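Long-range contacts in sulfotransferase (Mycobacterium tuberculosis, PDB 2ZQ5), which probably transfers a sulfonate group from the nucleotide donor PAPS to an acceptor molecule, as other sulfotransferases do: residues Lys8-Val13 with Ala46-Ala51; Gly67-Arg72 with Gln180-Val185; Trp123-Pro128 with Cys174-Arg179. All blocks are in the same frame, centred on the assembly; numbering follows the deposited sequence.

Contact 1 (Lys8-Val13 with Ala46-Ala51); sequences KDVATV and AYQGEA
The amide of Gln48 and the carboxylate of Asp9 are the flat groups that meet here, their planes 59° apart and their side chains crossing at about a right angle. As modelled, Asp9 OD2 lies 3.8 Å from Gln48 NE2. The tip of the amide is turned to the main chain: as modelled, Gln48 NE2 lies 2.9 Å from Val10 N and 3.4 Å from Ala11 N. Gln48 gets there by placing CG anti to its own carbonyl carbon (chi1 -52°) and then running straight on (chi2 -179°), a short arm reaching from near the C-terminal part of helix 36-50 across to the chain that leads into helix 13-24. Beside this arm lies the apolar half of the contact. Val10 directs its side chain at the helix, and its CG2 branch meets Tyr47 CB at 4.0 Å and Gln48 CG at 4.1 Å, the branches crossing obliquely. Tyr47 thus offers the root of its side chain to Val10, while the side chain as a whole also reaches Asn61 and Leu65 of helix 55-81. Leu44 and Leu53 add to the packing of Val10, whose carbonyl oxygen accepts a hydrogen bond from Arg62. Two residues on, Thr12 caps helix 13-24 at its N-cap position, with a hydrogen bond from Glu15 N to its OG1. Two backbone nitrogens facing a modelled amide nitrogen make a poor chemical match, and the amide is probably turned over in the model; its oxygen would then face the N-H groups of Val10 and Ala11 and might accept from them, which would add a polar link to the packing of Val10.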
ATOM      1  N   LYS A   8       2.928   8.221 -26.437  1.00 25.24           N
ATOM      2  CA  LYS A   8       2.128   7.550 -25.418  1.00 23.37           C
ATOM      3  C   LYS A   8       2.809   6.337 -24.797  1.00 23.58           C
ATOM      4  O   LYS A   8       2.261   5.709 -23.894  1.00 22.76           O
ATOM      5  CB  LYS A   8       0.768   7.152 -25.996  1.00 22.40           C
ATOM      6  CG  LYS A   8      -0.117   8.345 -26.331  1.00 22.05           C
ATOM      7  CD  LYS A   8      -1.502   7.917 -26.778  1.00 20.25           C
ATOM      8  CE  LYS A   8      -1.452   7.134 -28.079  1.00 21.33           C
ATOM      9  NZ  LYS A   8      -2.821   6.784 -28.544  1.00 18.92           N
ATOM     10  N   ASP A   9       4.001   6.006 -25.282  1.00 22.10           N
ATOM     11  CA  ASP A   9       4.751   4.881 -24.732  1.00 21.85           C
ATOM     12  C   ASP A   9       5.243   5.271 -23.345  1.00 20.10           C
ATOM     13  O   ASP A   9       5.508   6.446 -23.084  1.00 20.02           O
ATOM     14  CB  ASP A   9       5.951   4.550 -25.620  1.00 24.95           C
ATOM     15  CG  ASP A   9       5.609   3.569 -26.724  1.00 27.39           C
ATOM     16  OD1 ASP A   9       4.602   3.779 -27.430  1.00 29.54           O
ATOM     17  OD2 ASP A   9       6.361   2.586 -26.887  1.00 31.29           O
ATOM     18  N   VAL A  10       5.356   4.294 -22.452  1.00 17.20           N
ATOM     19  CA  VAL A  10       5.832   4.566 -21.104  1.00 16.76           C
ATOM     20  C   VAL A  10       7.358   4.620 -21.122  1.00 15.36           C
ATOM     21  O   VAL A  10       7.943   5.691 -20.975  1.00 16.57           O
ATOM     22  CB  VAL A  10       5.359   3.482 -20.108  1.00 14.40           C
ATOM     23  CG1 VAL A  10       5.855   3.805 -18.707  1.00 14.52           C
ATOM     24  CG2 VAL A  10       3.836   3.403 -20.117  1.00 14.88           C
ATOM     25  N   ALA A  11       7.988   3.463 -21.321  1.00 14.23           N
ATOM     26  CA  ALA A  11       9.444   3.353 -21.374  1.00 14.54           C
ATOM     27  C   ALA A  11       9.850   1.884 -21.400  1.00 14.97           C
ATOM     28  O   ALA A  11       9.018   1.003 -21.198  1.00 14.67           O
ATOM     29  CB  ALA A  11      10.072   4.039 -20.161  1.00 16.42           C
ATOM     30  N   THR A  12      11.127   1.624 -21.662  1.00 13.37           N
ATOM     31  CA  THR A  12      11.633   0.256 -21.681  1.00 13.37           C
ATOM     32  C   THR A  12      12.247  -0.022 -20.312  1.00 12.58           C
ATOM     33  O   THR A  12      12.469   0.901 -19.530  1.00 13.56           O
ATOM     34  CB  THR A  12      12.729   0.063 -22.745  1.00 14.12           C
ATOM     35  OG1 THR A  12      13.883   0.834 -22.387  1.00 16.16           O
ATOM     36  CG2 THR A  12      12.232   0.511 -24.108  1.00 14.86           C
ATOM     37  N   VAL A  13      12.511  -1.291 -20.022  1.00 13.60           N
ATOM     38  CA  VAL A  13      13.107  -1.659 -18.745  1.00 12.63           C
ATOM     39  C   VAL A  13      14.479  -1.003 -18.585  1.00 13.34           C
ATOM     40  O   VAL A  13      14.795  -0.473 -17.518  1.00 12.02           O
ATOM     41  CB  VAL A  13      13.253  -3.189 -18.617  1.00 13.10           C
ATOM     42  CG1 VAL A  13      13.949  -3.543 -17.310  1.00 14.28           C
ATOM     43  CG2 VAL A  13      11.877  -3.842 -18.672  1.00 14.91           C
ATOM     44  N   ALA A  46       1.720  -4.673 -20.165  1.00  7.89           N
ATOM     45  CA  ALA A  46       0.309  -4.438 -19.898  1.00  7.28           C
ATOM     46  C   ALA A  46      -0.046  -2.975 -20.150  1.00  8.97           C
ATOM     47  O   ALA A  46      -1.027  -2.675 -20.825  1.00  7.96           O
ATOM     48  CB  ALA A  46      -0.024  -4.821 -18.462  1.00  7.77           C
ATOM     49  N   TYR A  47       0.755  -2.059 -19.613  1.00  8.12           N
ATOM     50  CA  TYR A  47       0.490  -0.638 -19.806  1.00  8.38           C
ATOM     51  C   TYR A  47       0.450  -0.266 -21.278  1.00 10.21           C
ATOM     52  O   TYR A  47      -0.490   0.369 -21.752  1.00 11.01           O
ATOM     53  CB  TYR A  47       1.569   0.222 -19.138  1.00  8.97           C
ATOM     54  CG  TYR A  47       1.416   0.411 -17.648  1.00  7.86           C
ATOM     55  CD1 TYR A  47       0.195   0.784 -17.092  1.00  8.34           C
ATOM     56  CD2 TYR A  47       2.507   0.252 -16.795  1.00  8.79           C
ATOM     57  CE1 TYR A  47       0.059   0.993 -15.722  1.00  7.80           C
ATOM     58  CE2 TYR A  47       2.383   0.464 -15.423  1.00  9.64           C
ATOM     59  CZ  TYR A  47       1.157   0.830 -14.894  1.00  8.67           C
ATOM     60  OH  TYR A  47       1.017   1.014 -13.541  1.00  8.42           O
ATOM     61  N   GLN A  48       1.481  -0.680 -22.000  1.00 11.29           N
ATOM     62  CA  GLN A  48       1.601  -0.340 -23.406  1.00 12.19           C
ATOM     63  C   GLN A  48       0.720  -1.147 -24.356  1.00 12.48           C
ATOM     64  O   GLN A  48       0.504  -0.739 -25.495  1.00 14.68           O
ATOM     65  CB  GLN A  48       3.082  -0.425 -23.796  1.00 13.27           C
ATOM     66  CG  GLN A  48       3.956   0.392 -22.835  1.00 17.27           C
ATOM     67  CD  GLN A  48       5.438   0.372 -23.165  1.00 19.38           C
ATOM     68  OE1 GLN A  48       6.043  -0.690 -23.312  1.00 21.34           O
ATOM     69  NE2 GLN A  48       6.034   1.557 -23.265  1.00 17.59           N
ATOM     70  N   GLY A  49       0.178  -2.265 -23.882  1.00 10.73           N
ATOM     71  CA  GLY A  49      -0.665  -3.075 -24.742  1.00 10.37           C
ATOM     72  C   GLY A  49      -2.160  -3.061 -24.467  1.00 10.94           C
ATOM     73  O   GLY A  49      -2.945  -3.437 -25.339  1.00 13.75           O
ATOM     74  N   GLU A  50      -2.573  -2.622 -23.283  1.00  9.63           N
ATOM     75  CA  GLU A  50      -3.997  -2.631 -22.958  1.00  9.08           C
ATOM     76  C   GLU A  50      -4.509  -1.500 -22.069  1.00  7.25           C
ATOM     77  O   GLU A  50      -5.720  -1.321 -21.941  1.00  8.48           O
ATOM     78  CB  GLU A  50      -4.344  -3.975 -22.313  1.00 14.39           C
ATOM     79  CG  GLU A  50      -3.305  -4.403 -21.294  1.00 15.57           C
ATOM     80  CD  GLU A  50      -3.536  -5.787 -20.714  1.00 15.51           C
ATOM     81  OE1 GLU A  50      -3.836  -6.730 -21.477  1.00 15.90           O
ATOM     82  OE2 GLU A  50      -3.391  -5.930 -19.486  1.00 12.24           O
ATOM     83  N   ALA A  51      -3.609  -0.727 -21.468  1.00  7.45           N
ATOM     84  CA  ALA A  51      -4.037   0.346 -20.577  1.00  7.29           C
ATOM     85  C   ALA A  51      -4.588   1.591 -21.271  1.00  6.79           C
ATOM     86  O   ALA A  51      -5.127   2.476 -20.610  1.00  7.29           O
ATOM     87  CB  ALA A  51      -2.894   0.728 -19.641  1.00  6.02           C
TER

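Contact 2 (Gly67-Arg72 with Gln180-Val185); sequences GALVAR and QSLHSV
Of the polar interactions, one hydrogen bond crosses between the segments: Arg72 NH1 donates to Gln180 O at 2.8 Å and 143°. The acceptor lies in the guanidinium plane, whereas the donor stands above the carbonyl plane. An extended chain with CG anti to the backbone N (chi1 -172°) carries the guanidinium to this point, where Asp34 forms a salt bridge with NH1 and also binds Ser181 OG, Phe29 O accepts from NE, and Tyr36 supplies a cation-pi contact. The Gln180 side chain extends along the helix toward its later residues, past Ala71 and Arg72, its OE1 bonded to Arg211 and its NE2 to Ser75. Within the loop, His183 ND1 donates to Ser181 O at 2.7 Å, bracing the turn in which Leu182 takes positive phi.

Apolar packing lies beside these bonds. The two branches of Leu182 divide their work: CD1 touches Ala68 CB at 4.3 Å, and CD2 meets Leu69 CD2 at 4.2 Å. Ala71 CB rests on Gln180 CG at 4.0 Å.

Helix 55-81, which precedes the first sheet strand, is thereby joined to a loop of the parallel, P-loop-type sulfotransferase fold.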
ATOM      1  N   GLY A  67      10.179   5.996 -10.116  1.00  7.98           N
ATOM      2  CA  GLY A  67      10.172   6.222  -8.682  1.00  8.71           C
ATOM      3  C   GLY A  67      10.335   4.940  -7.892  1.00  7.36           C
ATOM      4  O   GLY A  67      11.001   4.922  -6.860  1.00  8.32           O
ATOM      5  N   ALA A  68       9.719   3.866  -8.371  1.00  7.37           N
ATOM      6  CA  ALA A  68       9.817   2.578  -7.700  1.00  7.39           C
ATOM      7  C   ALA A  68      11.263   2.091  -7.735  1.00  7.41           C
ATOM      8  O   ALA A  68      11.769   1.560  -6.746  1.00  7.16           O
ATOM      9  CB  ALA A  68       8.901   1.564  -8.376  1.00  7.93           C
ATOM     10  N   LEU A  69      11.929   2.277  -8.871  1.00  7.56           N
ATOM     11  CA  LEU A  69      13.314   1.848  -9.015  1.00  7.29           C
ATOM     12  C   LEU A  69      14.267   2.729  -8.215  1.00  7.01           C
ATOM     13  O   LEU A  69      15.277   2.248  -7.704  1.00  6.60           O
ATOM     14  CB  LEU A  69      13.722   1.828 -10.491  1.00  6.28           C
ATOM     15  CG  LEU A  69      13.017   0.762 -11.338  1.00  7.15           C
ATOM     16  CD1 LEU A  69      13.632   0.745 -12.733  1.00  9.24           C
ATOM     17  CD2 LEU A  69      13.161  -0.605 -10.685  1.00  9.47           C
ATOM     18  N   VAL A  70      13.951   4.015  -8.102  1.00  8.49           N
ATOM     19  CA  VAL A  70      14.796   4.908  -7.319  1.00  7.92           C
ATOM     20  C   VAL A  70      14.701   4.478  -5.857  1.00  9.35           C
ATOM     21  O   VAL A  70      15.707   4.434  -5.149  1.00  8.10           O
ATOM     22  CB  VAL A  70      14.353   6.381  -7.455  1.00  7.81           C
ATOM     23  CG1 VAL A  70      15.040   7.234  -6.393  1.00  9.65           C
ATOM     24  CG2 VAL A  70      14.708   6.896  -8.842  1.00 10.63           C
ATOM     25  N   ALA A  71      13.490   4.149  -5.410  1.00  8.49           N
ATOM     26  CA  ALA A  71      13.276   3.705  -4.035  1.00  7.28           C
ATOM     27  C   ALA A  71      14.058   2.414  -3.799  1.00  7.45           C
ATOM     28  O   ALA A  71      14.648   2.214  -2.731  1.00  6.78           O
ATOM     29  CB  ALA A  71      11.779   3.476  -3.779  1.00  8.22           C
ATOM     30  N   ARG A  72      14.050   1.537  -4.798  1.00  6.83           N
ATOM     31  CA  ARG A  72      14.772   0.275  -4.713  1.00  7.10           C
ATOM     32  C   ARG A  72      16.260   0.576  -4.497  1.00  6.85           C
ATOM     33  O   ARG A  72      16.907  -0.018  -3.632  1.00  7.28           O
ATOM     34  CB  ARG A  72      14.581  -0.530  -6.003  1.00  7.09           C
ATOM     35  CG  ARG A  72      15.143  -1.934  -5.926  1.00  7.82           C
ATOM     36  CD  ARG A  72      15.069  -2.667  -7.266  1.00  7.98           C
ATOM     37  NE  ARG A  72      15.641  -4.003  -7.128  1.00  8.43           N
ATOM     38  CZ  ARG A  72      14.990  -5.054  -6.639  1.00  8.38           C
ATOM     39  NH1 ARG A  72      13.725  -4.942  -6.253  1.00  7.91           N
ATOM     40  NH2 ARG A  72      15.623  -6.208  -6.486  1.00 11.40           N
ATOM     41  N   GLN A 180       8.919  -1.559  -4.790  1.00  6.35           N
ATOM     42  CA  GLN A 180      10.335  -1.778  -5.081  1.00  5.20           C
ATOM     43  C   GLN A 180      10.535  -3.091  -5.839  1.00  5.38           C
ATOM     44  O   GLN A 180      11.486  -3.231  -6.614  1.00  6.17           O
ATOM     45  CB  GLN A 180      11.157  -1.805  -3.785  1.00  5.20           C
ATOM     46  CG  GLN A 180      11.282  -0.459  -3.092  1.00  5.18           C
ATOM     47  CD  GLN A 180      12.276  -0.485  -1.943  1.00  5.54           C
ATOM     48  OE1 GLN A 180      13.099  -1.397  -1.839  1.00  6.40           O
ATOM     49  NE2 GLN A 180      12.215   0.524  -1.083  1.00  5.19           N
ATOM     50  N   SER A 181       9.626  -4.040  -5.611  1.00  6.35           N
ATOM     51  CA  SER A 181       9.657  -5.357  -6.254  1.00  5.60           C
ATOM     52  C   SER A 181       8.687  -5.422  -7.432  1.00  5.56           C
ATOM     53  O   SER A 181       8.560  -6.463  -8.085  1.00  7.36           O
ATOM     54  CB  SER A 181       9.256  -6.442  -5.253  1.00  6.32           C
ATOM     55  OG  SER A 181      10.067  -6.419  -4.094  1.00  6.94           O
ATOM     56  N   LEU A 182       8.005  -4.314  -7.696  1.00  6.65           N
ATOM     57  CA  LEU A 182       7.012  -4.236  -8.764  1.00  5.97           C
ATOM     58  C   LEU A 182       5.908  -5.285  -8.611  1.00  7.24           C
ATOM     59  O   LEU A 182       5.342  -5.755  -9.599  1.00  6.51           O
ATOM     60  CB  LEU A 182       7.666  -4.338 -10.152  1.00  8.27           C
ATOM     61  CG  LEU A 182       8.370  -3.084 -10.705  1.00  8.86           C
ATOM     62  CD1 LEU A 182       7.474  -1.857 -10.541  1.00  9.88           C
ATOM     63  CD2 LEU A 182       9.687  -2.867  -9.984  1.00  8.83           C
ATOM     64  N   HIS A 183       5.628  -5.654  -7.361  1.00  6.91           N
ATOM     65  CA  HIS A 183       4.552  -6.594  -7.026  1.00  6.34           C
ATOM     66  C   HIS A 183       3.590  -5.775  -6.174  1.00  6.22           C
ATOM     67  O   HIS A 183       3.864  -5.501  -5.001  1.00  6.28           O
ATOM     68  CB  HIS A 183       5.065  -7.785  -6.204  1.00  6.37           C
ATOM     69  CG  HIS A 183       5.758  -8.837  -7.015  1.00  5.92           C
ATOM     70  ND1 HIS A 183       6.977  -8.629  -7.623  1.00  6.01           N
ATOM     71  CD2 HIS A 183       5.413 -10.117  -7.294  1.00  7.33           C
ATOM     72  CE1 HIS A 183       7.355  -9.733  -8.240  1.00  6.44           C
ATOM     73  NE2 HIS A 183       6.424 -10.653  -8.055  1.00  7.39           N
ATOM     74  N   SER A 184       2.464  -5.383  -6.755  1.00  5.16           N
ATOM     75  CA  SER A 184       1.502  -4.552  -6.040  1.00  5.94           C
ATOM     76  C   SER A 184       0.132  -4.580  -6.697  1.00  6.49           C
ATOM     77  O   SER A 184       0.032  -4.607  -7.922  1.00  6.65           O
ATOM     78  CB  SER A 184       2.019  -3.108  -6.003  1.00  7.46           C
ATOM     79  OG  SER A 184       1.071  -2.229  -5.426  1.00  6.74           O
ATOM     80  N   VAL A 185      -0.926  -4.580  -5.889  1.00  6.25           N
ATOM     81  CA  VAL A 185      -2.270  -4.567  -6.457  1.00  6.90           C
ATOM     82  C   VAL A 185      -2.732  -3.130  -6.701  1.00  7.75           C
ATOM     83  O   VAL A 185      -3.871  -2.895  -7.108  1.00  8.01           O
ATOM     84  CB  VAL A 185      -3.301  -5.302  -5.554  1.00  6.50           C
ATOM     85  CG1 VAL A 185      -2.980  -6.788  -5.505  1.00 10.83           C
ATOM     86  CG2 VAL A 185      -3.309  -4.707  -4.156  1.00  9.63           C
TER

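Contact 3 (Trp123-Pro128 with Cys174-Arg179); sequences WLAEYP and CWQLLR
Cys174 opens the second segment with a carbonyl oxygen that accepts from both Leu177 N and Leu178 N, while its side chain turns from the other segment toward His212 and His235. Trp175 follows, one face of its indole carrying Gln176 CG near the rim. Gln176 is the hub. Its CB packs against Ala125 CB at 3.7 Å, the closest apolar approach, and a chain bent at chi2 (-87°) swings the amide toward Glu126. Gln176 NE2 donates to Glu126 OE2 at 3.0 Å and 152°, arriving from above the carboxylate plane, and also serves Glu172 OE1. Water 3 links Gln176 OE1 to Glu126 OE2, and water 1 joins Gln176 O to Ala125 O. Both segments belong to the long connection between strands 117-119 and 227-231, parallel neighbours in the central sheet of the sulfotransferase fold, and it is two short helices of this crossover that meet here. Leu177 extends its side chain alongside residues 123-128 and also touches His212 and Asn215 of helix 206-219. Arg179, with CG in the crowded position between backbone N and carbonyl carbon (chi1 63°), doubles back along the helix so that NE donates to Gln176 O at 2.8 Å. Gln176 OE1 sits over the centre of the guanidinium of Arg179, 3.1 Å above its plane, which would favour the positive charge. The salt bridge from Arg179 NH2 to Glu126 OE1 is long, 3.9 Å, and water supplements it: water 2 accepts from NH2 and donates to Glu126 O and OE1, while water 4 connects NH1 to OE1.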
ATOM      1  N   TRP A 123       7.626   9.995   4.551  1.00  8.40           N
ATOM      2  CA  TRP A 123       8.944  10.364   4.059  1.00  8.82           C
ATOM      3  C   TRP A 123       9.972   9.246   4.102  1.00  8.36           C
ATOM      4  O   TRP A 123      10.916   9.237   3.314  1.00  9.58           O
ATOM      5  CB  TRP A 123       9.475  11.614   4.784  1.00  8.98           C
ATOM      6  CG  TRP A 123       9.958  11.443   6.202  1.00  9.11           C
ATOM      7  CD1 TRP A 123       9.198  11.225   7.319  1.00  8.77           C
ATOM      8  CD2 TRP A 123      11.312  11.558   6.656  1.00  9.39           C
ATOM      9  NE1 TRP A 123       9.996  11.207   8.440  1.00  8.81           N
ATOM     10  CE2 TRP A 123      11.298  11.409   8.061  1.00  9.50           C
ATOM     11  CE3 TRP A 123      12.536  11.779   6.010  1.00 11.71           C
ATOM     12  CZ2 TRP A 123      12.466  11.475   8.834  1.00 10.24           C
ATOM     13  CZ3 TRP A 123      13.697  11.844   6.778  1.00 10.84           C
ATOM     14  CH2 TRP A 123      13.650  11.693   8.175  1.00 11.12           C
ATOM     15  N   LEU A 124       9.781   8.295   5.008  1.00  8.79           N
ATOM     16  CA  LEU A 124      10.708   7.179   5.119  1.00  8.67           C
ATOM     17  C   LEU A 124      10.385   6.126   4.062  1.00  9.76           C
ATOM     18  O   LEU A 124      11.264   5.388   3.624  1.00  9.81           O
ATOM     19  CB  LEU A 124      10.640   6.585   6.525  1.00  9.19           C
ATOM     20  CG  LEU A 124      11.040   7.591   7.611  1.00  9.76           C
ATOM     21  CD1 LEU A 124      10.748   7.004   8.983  1.00 11.79           C
ATOM     22  CD2 LEU A 124      12.517   7.955   7.476  1.00 10.02           C
ATOM     23  N   ALA A 125       9.122   6.062   3.651  1.00  8.89           N
ATOM     24  CA  ALA A 125       8.716   5.118   2.616  1.00 11.65           C
ATOM     25  C   ALA A 125       9.222   5.664   1.282  1.00 13.66           C
ATOM     26  O   ALA A 125       9.583   4.907   0.381  1.00 15.21           O
ATOM     27  CB  ALA A 125       7.200   4.983   2.591  1.00 12.06           C
ATOM     28  N   GLU A 126       9.247   6.989   1.161  1.00 13.02           N
ATOM     29  CA  GLU A 126       9.728   7.632  -0.057  1.00 14.05           C
ATOM     30  C   GLU A 126      11.252   7.603  -0.087  1.00 14.78           C
ATOM     31  O   GLU A 126      11.859   7.538  -1.157  1.00 16.10           O
ATOM     32  CB  GLU A 126       9.256   9.088  -0.122  1.00 14.64           C
ATOM     33  CG  GLU A 126       7.761   9.286  -0.341  1.00 19.34           C
ATOM     34  CD  GLU A 126       7.341   9.111  -1.790  1.00 20.91           C
ATOM     35  OE1 GLU A 126       8.223   9.110  -2.673  1.00 24.04           O
ATOM     36  OE2 GLU A 126       6.123   8.990  -2.048  1.00 22.84           O
ATOM     37  N   TYR A 127      11.864   7.643   1.093  1.00 13.60           N
ATOM     38  CA  TYR A 127      13.318   7.644   1.204  1.00 12.93           C
ATOM     39  C   TYR A 127      13.763   6.723   2.346  1.00 12.26           C
ATOM     40  O   TYR A 127      14.089   7.183   3.442  1.00 10.24           O
ATOM     41  CB  TYR A 127      13.794   9.075   1.456  1.00 15.20           C
ATOM     42  CG  TYR A 127      15.209   9.354   1.018  1.00 16.71           C
ATOM     43  CD1 TYR A 127      15.477  10.323   0.052  1.00 17.03           C
ATOM     44  CD2 TYR A 127      16.283   8.670   1.582  1.00 16.43           C
ATOM     45  CE1 TYR A 127      16.782  10.609  -0.337  1.00 16.99           C
ATOM     46  CE2 TYR A 127      17.593   8.947   1.199  1.00 17.52           C
ATOM     47  CZ  TYR A 127      17.833   9.919   0.241  1.00 18.14           C
ATOM     48  OH  TYR A 127      19.128  10.205  -0.129  1.00 19.49           O
ATOM     49  N   PRO A 128      13.781   5.404   2.097  1.00 11.25           N
ATOM     50  CA  PRO A 128      14.180   4.407   3.097  1.00 11.25           C
ATOM     51  C   PRO A 128      15.487   4.734   3.812  1.00 11.51           C
ATOM     52  O   PRO A 128      16.514   4.995   3.177  1.00 12.28           O
ATOM     53  CB  PRO A 128      14.264   3.123   2.279  1.00 11.75           C
ATOM     54  CG  PRO A 128      13.186   3.326   1.256  1.00 12.15           C
ATOM     55  CD  PRO A 128      13.430   4.752   0.824  1.00 12.26           C
ATOM     56  N   CYS A 174       1.793  -0.118   2.716  1.00  5.79           N
ATOM     57  CA  CYS A 174       2.901  -0.974   2.308  1.00  5.45           C
ATOM     58  C   CYS A 174       3.236  -0.997   0.823  1.00  6.00           C
ATOM     59  O   CYS A 174       4.347  -1.385   0.461  1.00  5.65           O
ATOM     60  CB  CYS A 174       2.655  -2.403   2.795  1.00  4.94           C
ATOM     61  SG  CYS A 174       2.428  -2.549   4.591  1.00  5.52           S
ATOM     62  N   TRP A 175       2.308  -0.591  -0.042  1.00  5.93           N
ATOM     63  CA  TRP A 175       2.624  -0.601  -1.468  1.00  4.49           C
ATOM     64  C   TRP A 175       3.816   0.305  -1.746  1.00  4.42           C
ATOM     65  O   TRP A 175       4.526   0.110  -2.729  1.00  5.61           O
ATOM     66  CB  TRP A 175       1.422  -0.179  -2.334  1.00  5.01           C
ATOM     67  CG  TRP A 175       0.973   1.235  -2.153  1.00  6.83           C
ATOM     68  CD1 TRP A 175      -0.021   1.681  -1.329  1.00  7.37           C
ATOM     69  CD2 TRP A 175       1.510   2.395  -2.801  1.00  8.13           C
ATOM     70  NE1 TRP A 175      -0.136   3.048  -1.422  1.00 10.24           N
ATOM     71  CE2 TRP A 175       0.791   3.512  -2.316  1.00  9.39           C
ATOM     72  CE3 TRP A 175       2.529   2.600  -3.740  1.00  9.14           C
ATOM     73  CZ2 TRP A 175       1.060   4.817  -2.744  1.00  9.83           C
ATOM     74  CZ3 TRP A 175       2.796   3.901  -4.164  1.00  9.89           C
ATOM     75  CH2 TRP A 175       2.061   4.991  -3.663  1.00 10.47           C
ATOM     76  N   GLN A 176       4.046   1.285  -0.872  1.00  6.10           N
ATOM     77  CA  GLN A 176       5.175   2.191  -1.052  1.00  5.31           C
ATOM     78  C   GLN A 176       6.492   1.432  -0.935  1.00  5.16           C
ATOM     79  O   GLN A 176       7.517   1.874  -1.448  1.00  7.26           O
ATOM     80  CB  GLN A 176       5.118   3.330  -0.032  1.00  7.31           C
ATOM     81  CG  GLN A 176       4.119   4.412  -0.404  1.00 10.02           C
ATOM     82  CD  GLN A 176       4.712   5.476  -1.313  1.00 10.81           C
ATOM     83  OE1 GLN A 176       5.463   5.177  -2.243  1.00 13.45           O
ATOM     84  NE2 GLN A 176       4.367   6.730  -1.050  1.00 13.43           N
ATOM     85  N   LEU A 177       6.458   0.292  -0.251  1.00  6.18           N
ATOM     86  CA  LEU A 177       7.646  -0.543  -0.118  1.00  5.43           C
ATOM     87  C   LEU A 177       7.620  -1.657  -1.158  1.00  5.73           C
ATOM     88  O   LEU A 177       8.622  -1.910  -1.821  1.00  5.43           O
ATOM     89  CB  LEU A 177       7.738  -1.166   1.279  1.00  5.93           C
ATOM     90  CG  LEU A 177       7.976  -0.226   2.460  1.00  5.33           C
ATOM     91  CD1 LEU A 177       7.957  -1.030   3.743  1.00  6.84           C
ATOM     92  CD2 LEU A 177       9.316   0.496   2.303  1.00  6.87           C
ATOM     93  N   LEU A 178       6.467  -2.309  -1.307  1.00  5.98           N
ATOM     94  CA  LEU A 178       6.325  -3.412  -2.254  1.00  6.06           C
ATOM     95  C   LEU A 178       6.557  -3.001  -3.708  1.00  5.99           C
ATOM     96  O   LEU A 178       6.921  -3.835  -4.544  1.00  6.14           O
ATOM     97  CB  LEU A 178       4.943  -4.058  -2.094  1.00  6.33           C
ATOM     98  CG  LEU A 178       4.692  -4.716  -0.731  1.00  6.01           C
ATOM     99  CD1 LEU A 178       3.212  -4.985  -0.561  1.00  7.61           C
ATOM    100  CD2 LEU A 178       5.498  -6.002  -0.606  1.00  7.68           C
ATOM    101  N   ARG A 179       6.354  -1.722  -4.014  1.00  5.34           N
ATOM    102  CA  ARG A 179       6.573  -1.243  -5.376  1.00  5.61           C
ATOM    103  C   ARG A 179       8.031  -1.464  -5.776  1.00  5.71           C
ATOM    104  O   ARG A 179       8.346  -1.546  -6.959  1.00  6.04           O
ATOM    105  CB  ARG A 179       6.226   0.247  -5.496  1.00  5.44           C
ATOM    106  CG  ARG A 179       7.106   1.146  -4.644  1.00  5.79           C
ATOM    107  CD  ARG A 179       6.820   2.632  -4.825  1.00  8.17           C
ATOM    108  NE  ARG A 179       7.588   3.399  -3.847  1.00  9.17           N
ATOM    109  CZ  ARG A 179       8.023   4.643  -4.017  1.00 10.39           C
ATOM    110  NH1 ARG A 179       7.778   5.299  -5.145  1.00 11.72           N
ATOM    111  NH2 ARG A 179       8.711   5.231  -3.047  1.00 11.22           N
TER
HETATM  112  O   HOH W   1      10.071   2.564  -0.894  1.00  9.02           O
HETATM  113  O   HOH W   2      10.167   7.439  -3.361  1.00 18.01           O
HETATM  114  O   HOH W   3       5.170   7.134  -4.302  1.00 20.16           O
HETATM  115  O   HOH W   4       8.453   8.088  -5.481  1.00 28.98           O

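Overall arrangement
Along the chain, contact 1 closes before contact 2 opens, and both segments of contact 3 fall between the two segments of contact 2. Helix 36-50, used by contact 1, is followed directly by helix 55-81, used by contact 2; the centres of these contacts lie about 16 Å apart on the same side of the chain's centre, without touching. Contacts 2 and 3, about 8 Å apart between centres, do touch, because residues 174-179 run straight into 180-185 and Arg179 packs on Ala68 and Ala71. The centres of contacts 1 and 3 lie about 23 Å apart. Together they join the N-terminal helices to the crossover between strands 117-119 and 227-231, beside the parallel sheet.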